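Local atomic coordinates of elongation factor G (Thermus thermophilus, PDB entry 2DY1), a protein that binds GTP with a magnesium ion and probably acts as a translation elongation factor with GTPase activity. Residues D482-E496 with M531-H543. Sequence-based numbering, arbitrary orientation.
Sequences DVWLRLEPASEYGFE and MGFKAIVYNGSYH
Strand 533-541 runs antiparallel to strand 482-489, with Arg486 and Ile536 as a hydrogen-bonded pair, and parallel to strand 494-496, with hydrogen bonds to both. The antiparallel ladder is regular from Arg486 to Glu488: Arg486 N reaches Ile536 O at 2.8 Å. Beyond it Tyr538 and Asn539 both lie opposite Trp484, a beta bulge. Tyr538 has CG between its backbone N and carbonyl carbon (chi1 66°), which brings the ring alongside the opposite strand, one face against Trp484 CB and its edge near Arg486 N. Trp484 CB lies 3.9 Å from the Tyr538 ring centroid. The indole is turned 55° to the phenol ring. With an alanine in place of Tyr538, the face under Trp484 CB would be lost and the indole would probably be freer to turn. Strand 494-497, helix 509-520 and strand 533-541 form a beta-alpha-beta crossover within domain IV. On the helix side, Ala535 CB meets Leu485 CD1 at 3.9 Å, and Phe495 CE1 touches Val537 CG2 at 3.7 Å. Helices 509-520 and 549-566 pack on this face. Tyr493 points its edge at the face of Phe533 in an offset edge-to-face pair, planes at 90°, while its OH bonds to Glu513. On the other face, Lys534 NZ makes a weak salt bridge with Glu496 OE2 at 3.5 Å; Glu496 OE1 pairs with Arg498. Ile536 CD1 packs against Glu488 CD. Arg486 NE grips Glu488 OE2 at 2.8 Å. At the far end Ser541 OG donates to Asp482 OD1 at 2.6 Å.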
loop_
_atom_site.group_PDB
_atom_site.type_symbol
_atom_site.label_atom_id
_atom_site.label_comp_id
_atom_site.label_asym_id
_atom_site.label_seq_id
_atom_site.Cartn_x
_atom_site.Cartn_y
_atom_site.Cartn_z
ATOM N N ASP A 482 49.069 11.671 -20.225
ATOM C CA ASP A 482 48.877 12.738 -21.206
ATOM C C ASP A 482 47.722 12.303 -22.090
ATOM O O ASP A 482 47.825 11.318 -22.832
ATOM C CB ASP A 482 50.164 12.893 -22.021
ATOM C CG ASP A 482 50.047 13.914 -23.120
ATOM O OD1 ASP A 482 50.990 13.986 -23.935
ATOM O OD2 ASP A 482 49.041 14.651 -23.184
ATOM N N VAL A 483 46.623 13.038 -21.990
ATOM C CA VAL A 483 45.407 12.716 -22.725
ATOM C C VAL A 483 44.829 13.891 -23.489
ATOM O O VAL A 483 44.689 14.989 -22.943
ATOM C CB VAL A 483 44.311 12.212 -21.713
ATOM C CG1 VAL A 483 42.989 11.959 -22.428
ATOM C CG2 VAL A 483 44.792 10.957 -21.009
ATOM N N TRP A 484 44.510 13.680 -24.764
ATOM C CA TRP A 484 43.850 14.713 -25.527
ATOM C C TRP A 484 42.406 14.222 -25.662
ATOM O O TRP A 484 42.139 13.127 -26.185
ATOM C CB TRP A 484 44.494 14.916 -26.895
ATOM C CG TRP A 484 45.769 15.685 -26.784
ATOM C CD1 TRP A 484 47.011 15.178 -26.532
ATOM C CD2 TRP A 484 45.925 17.111 -26.891
ATOM N NE1 TRP A 484 47.935 16.208 -26.480
ATOM C CE2 TRP A 484 47.297 17.399 -26.695
ATOM C CE3 TRP A 484 45.039 18.170 -27.138
ATOM C CZ2 TRP A 484 47.805 18.709 -26.736
ATOM C CZ3 TRP A 484 45.546 19.474 -27.181
ATOM C CH2 TRP A 484 46.915 19.727 -26.980
ATOM N N LEU A 485 41.488 15.064 -25.202
ATOM C CA LEU A 485 40.062 14.760 -25.161
ATOM C C LEU A 485 39.179 15.739 -25.932
ATOM O O LEU A 485 39.332 16.950 -25.813
ATOM C CB LEU A 485 39.603 14.785 -23.698
ATOM C CG LEU A 485 38.094 14.656 -23.450
ATOM C CD1 LEU A 485 37.678 13.211 -23.707
ATOM C CD2 LEU A 485 37.771 15.034 -21.995
ATOM N N ARG A 486 38.249 15.202 -26.714
ATOM C CA ARG A 486 37.286 16.025 -27.440
ATOM C C ARG A 486 35.915 15.644 -26.862
ATOM O O ARG A 486 35.602 14.464 -26.732
ATOM C CB ARG A 486 37.335 15.696 -28.943
ATOM C CG ARG A 486 36.369 16.474 -29.820
ATOM C CD ARG A 486 36.495 15.969 -31.261
ATOM N NE ARG A 486 35.606 16.629 -32.218
ATOM C CZ ARG A 486 35.826 17.827 -32.752
ATOM N NH1 ARG A 486 36.906 18.527 -32.433
ATOM N NH2 ARG A 486 34.963 18.325 -33.629
ATOM N N LEU A 487 35.118 16.650 -26.503
ATOM C CA LEU A 487 33.769 16.436 -25.973
ATOM C C LEU A 487 32.765 16.971 -26.982
ATOM O O LEU A 487 32.923 18.072 -27.509
ATOM C CB LEU A 487 33.570 17.184 -24.644
ATOM C CG LEU A 487 34.371 16.701 -23.437
ATOM C CD1 LEU A 487 33.977 17.553 -22.227
ATOM C CD2 LEU A 487 34.094 15.224 -23.156
ATOM N N GLU A 488 31.726 16.198 -27.255
ATOM C CA GLU A 488 30.717 16.638 -28.206
ATOM C C GLU A 488 29.341 16.435 -27.618
ATOM O O GLU A 488 29.078 15.417 -26.968
ATOM C CB GLU A 488 30.807 15.825 -29.492
ATOM C CG GLU A 488 32.179 15.824 -30.122
ATOM C CD GLU A 488 32.216 15.036 -31.413
ATOM O OE1 GLU A 488 31.388 14.113 -31.581
ATOM O OE2 GLU A 488 33.086 15.335 -32.258
ATOM N N PRO A 489 28.439 17.403 -27.826
ATOM C CA PRO A 489 27.089 17.243 -27.288
ATOM C C PRO A 489 26.529 15.962 -27.898
ATOM O O PRO A 489 26.798 15.667 -29.059
ATOM C CB PRO A 489 26.366 18.487 -27.805
ATOM C CG PRO A 489 27.463 19.512 -27.863
ATOM C CD PRO A 489 28.603 18.716 -28.474
ATOM N N ALA A 490 25.773 15.190 -27.123
ATOM C CA ALA A 490 25.196 13.949 -27.638
ATOM C C ALA A 490 23.933 13.610 -26.847
ATOM O O ALA A 490 23.767 14.058 -25.719
ATOM C CB ALA A 490 26.192 12.819 -27.525
ATOM N N SER A 491 23.049 12.812 -27.434
ATOM C CA SER A 491 21.808 12.463 -26.744
ATOM C C SER A 491 22.075 11.503 -25.596
ATOM O O SER A 491 21.345 11.492 -24.606
ATOM C CB SER A 491 20.814 11.824 -27.712
ATOM O OG SER A 491 21.279 10.560 -28.154
ATOM N N GLU A 492 23.121 10.696 -25.736
ATOM C CA GLU A 492 23.474 9.720 -24.714
ATOM C C GLU A 492 24.986 9.644 -24.567
ATOM O O GLU A 492 25.720 9.973 -25.498
ATOM C CB GLU A 492 22.942 8.346 -25.111
ATOM C CG GLU A 492 21.513 8.379 -25.635
ATOM C CD GLU A 492 20.955 6.998 -25.896
ATOM O OE1 GLU A 492 21.593 6.228 -26.648
ATOM O OE2 GLU A 492 19.874 6.687 -25.352
ATOM N N TYR A 493 25.442 9.192 -23.403
ATOM C CA TYR A 493 26.867 9.067 -23.144
ATOM C C TYR A 493 27.528 8.076 -24.088
ATOM O O TYR A 493 26.955 7.044 -24.441
ATOM C CB TYR A 493 27.114 8.625 -21.696
ATOM C CG TYR A 493 28.543 8.208 -21.412
ATOM C CD1 TYR A 493 28.937 6.879 -21.540
ATOM C CD2 TYR A 493 29.506 9.152 -21.052
ATOM C CE1 TYR A 493 30.263 6.494 -21.318
ATOM C CE2 TYR A 493 30.836 8.781 -20.829
ATOM C CZ TYR A 493 31.204 7.454 -20.963
ATOM O OH TYR A 493 32.515 7.085 -20.758
ATOM N N GLY A 494 28.755 8.401 -24.480
ATOM C CA GLY A 494 29.513 7.533 -25.348
ATOM C C GLY A 494 30.988 7.817 -25.142
ATOM O O GLY A 494 31.369 8.962 -24.930
ATOM N N PHE A 495 31.804 6.772 -25.170
ATOM C CA PHE A 495 33.248 6.923 -25.039
ATOM C C PHE A 495 33.846 6.307 -26.293
ATOM O O PHE A 495 33.530 5.165 -26.645
ATOM C CB PHE A 495 33.783 6.178 -23.816
ATOM C CG PHE A 495 35.276 6.232 -23.687
ATOM C CD1 PHE A 495 35.894 7.335 -23.113
ATOM C CD2 PHE A 495 36.065 5.193 -24.175
ATOM C CE1 PHE A 495 37.288 7.401 -23.028
ATOM C CE2 PHE A 495 37.455 5.253 -24.095
ATOM C CZ PHE A 495 38.063 6.362 -23.518
ATOM N N GLU A 496 34.701 7.066 -26.972
ATOM C CA GLU A 496 35.349 6.586 -28.189
ATOM C C GLU A 496 36.860 6.582 -28.066
ATOM O O GLU A 496 37.455 7.608 -27.767
ATOM C CB GLU A 496 34.990 7.476 -29.390
ATOM C CG GLU A 496 33.658 7.192 -30.042
ATOM C CD GLU A 496 33.389 8.143 -31.196
ATOM O OE1 GLU A 496 34.367 8.593 -31.843
ATOM O OE2 GLU A 496 32.207 8.427 -31.459
ATOM N N MET A 531 25.854 14.868 -18.205
ATOM C CA MET A 531 25.340 13.882 -19.137
ATOM C C MET A 531 25.246 14.477 -20.544
ATOM O O MET A 531 25.591 15.637 -20.774
ATOM C CB MET A 531 23.946 13.407 -18.697
ATOM C CG MET A 531 22.897 14.515 -18.597
ATOM S SD MET A 531 21.218 13.896 -18.198
ATOM C CE MET A 531 21.619 12.367 -17.493
ATOM N N GLY A 532 24.786 13.659 -21.478
ATOM C CA GLY A 532 24.618 14.122 -22.840
ATOM C C GLY A 532 25.881 14.534 -23.576
ATOM O O GLY A 532 25.907 15.580 -24.228
ATOM N N PHE A 533 26.932 13.726 -23.477
ATOM C CA PHE A 533 28.171 14.035 -24.192
ATOM C C PHE A 533 28.877 12.784 -24.657
ATOM O O PHE A 533 28.751 11.717 -24.049
ATOM C CB PHE A 533 29.150 14.833 -23.321
ATOM C CG PHE A 533 29.667 14.083 -22.131
ATOM C CD1 PHE A 533 29.029 14.180 -20.893
ATOM C CD2 PHE A 533 30.793 13.265 -22.238
ATOM C CE1 PHE A 533 29.505 13.478 -19.786
ATOM C CE2 PHE A 533 31.272 12.559 -21.139
ATOM C CZ PHE A 533 30.628 12.664 -19.904
ATOM N N LYS A 534 29.629 12.938 -25.742
ATOM C CA LYS A 534 30.428 11.859 -26.286
ATOM C C LYS A 534 31.844 12.303 -25.959
ATOM O O LYS A 534 32.193 13.468 -26.172
ATOM C CB LYS A 534 30.241 11.750 -27.803
ATOM C CG LYS A 534 31.057 10.631 -28.439
ATOM C CD LYS A 534 30.860 10.581 -29.955
ATOM C CE LYS A 534 29.410 10.298 -30.328
ATOM N NZ LYS A 534 29.225 10.178 -31.804
ATOM N N ALA A 535 32.635 11.391 -25.398
ATOM C CA ALA A 535 34.015 11.677 -25.043
ATOM C C ALA A 535 34.902 10.893 -26.007
ATOM O O ALA A 535 34.827 9.664 -26.080
ATOM C CB ALA A 535 34.292 11.247 -23.596
ATOM N N ILE A 536 35.741 11.616 -26.737
ATOM C CA ILE A 536 36.649 11.026 -27.709
ATOM C C ILE A 536 38.101 11.262 -27.279
ATOM O O ILE A 536 38.533 12.412 -27.137
ATOM C CB ILE A 536 36.426 11.672 -29.099
ATOM C CG1 ILE A 536 34.962 11.493 -29.529
ATOM C CG2 ILE A 536 37.354 11.031 -30.121
ATOM C CD1 ILE A 536 34.607 12.223 -30.824
ATOM N N VAL A 537 38.845 10.176 -27.051
ATOM C CA VAL A 537 40.258 10.293 -26.682
ATOM C C VAL A 537 40.981 10.065 -28.000
ATOM O O VAL A 537 40.944 8.963 -28.564
ATOM C CB VAL A 537 40.636 9.256 -25.617
ATOM C CG1 VAL A 537 42.175 9.255 -25.387
ATOM C CG2 VAL A 537 39.909 9.606 -24.321
ATOM N N TYR A 538 41.634 11.118 -28.487
ATOM C CA TYR A 538 42.237 11.075 -29.811
ATOM C C TYR A 538 43.733 11.237 -29.949
ATOM O O TYR A 538 44.266 11.108 -31.047
ATOM C CB TYR A 538 41.549 12.115 -30.689
ATOM C CG TYR A 538 41.775 13.555 -30.268
ATOM C CD1 TYR A 538 40.968 14.171 -29.298
ATOM C CD2 TYR A 538 42.796 14.308 -30.847
ATOM C CE1 TYR A 538 41.187 15.500 -28.934
ATOM C CE2 TYR A 538 43.019 15.626 -30.490
ATOM C CZ TYR A 538 42.213 16.218 -29.534
ATOM O OH TYR A 538 42.442 17.527 -29.187
ATOM N N ASN A 539 44.416 11.547 -28.853
ATOM C CA ASN A 539 45.861 11.697 -28.912
ATOM C C ASN A 539 46.343 11.653 -27.461
ATOM O O ASN A 539 45.533 11.641 -26.524
ATOM C CB ASN A 539 46.227 13.034 -29.589
ATOM C CG ASN A 539 47.703 13.131 -29.981
ATOM O OD1 ASN A 539 48.206 14.225 -30.282
ATOM N ND2 ASN A 539 48.388 12.001 -29.999
ATOM N N GLY A 540 47.652 11.605 -27.278
ATOM C CA GLY A 540 48.201 11.555 -25.934
ATOM C C GLY A 540 49.580 10.941 -26.015
ATOM O O GLY A 540 50.149 10.786 -27.104
ATOM N N SER A 541 50.142 10.588 -24.871
ATOM C CA SER A 541 51.454 9.971 -24.879
ATOM C C SER A 541 51.660 9.313 -23.532
ATOM O O SER A 541 50.904 9.571 -22.587
ATOM C CB SER A 541 52.550 11.018 -25.149
ATOM O OG SER A 541 52.663 11.996 -24.114
ATOM N N TYR A 542 52.665 8.451 -23.451
ATOM C CA TYR A 542 52.962 7.764 -22.205
ATOM C C TYR A 542 54.448 7.468 -22.112
ATOM O O TYR A 542 55.177 7.576 -23.097
ATOM C CB TYR A 542 52.186 6.450 -22.110
ATOM C CG TYR A 542 52.824 5.290 -22.835
ATOM C CD1 TYR A 542 52.799 5.210 -24.229
ATOM C CD2 TYR A 542 53.486 4.288 -22.132
ATOM C CE1 TYR A 542 53.422 4.162 -24.903
ATOM C CE2 TYR A 542 54.110 3.244 -22.789
ATOM C CZ TYR A 542 54.077 3.190 -24.177
ATOM O OH TYR A 542 54.730 2.181 -24.826
ATOM N N HIS A 543 54.893 7.112 -20.914
ATOM C CA HIS A 543 56.287 6.747 -20.711
ATOM C C HIS A 543 56.242 5.417 -19.992
ATOM O O HIS A 543 55.568 5.269 -18.966
ATOM C CB HIS A 543 57.031 7.797 -19.871
ATOM C CG HIS A 543 57.478 8.989 -20.659
ATOM N ND1 HIS A 543 58.374 8.893 -21.704
ATOM C CD2 HIS A 543 57.154 10.301 -20.561
ATOM C CE1 HIS A 543 58.585 10.093 -22.213
ATOM N NE2 HIS A 543 57.857 10.966 -21.538
#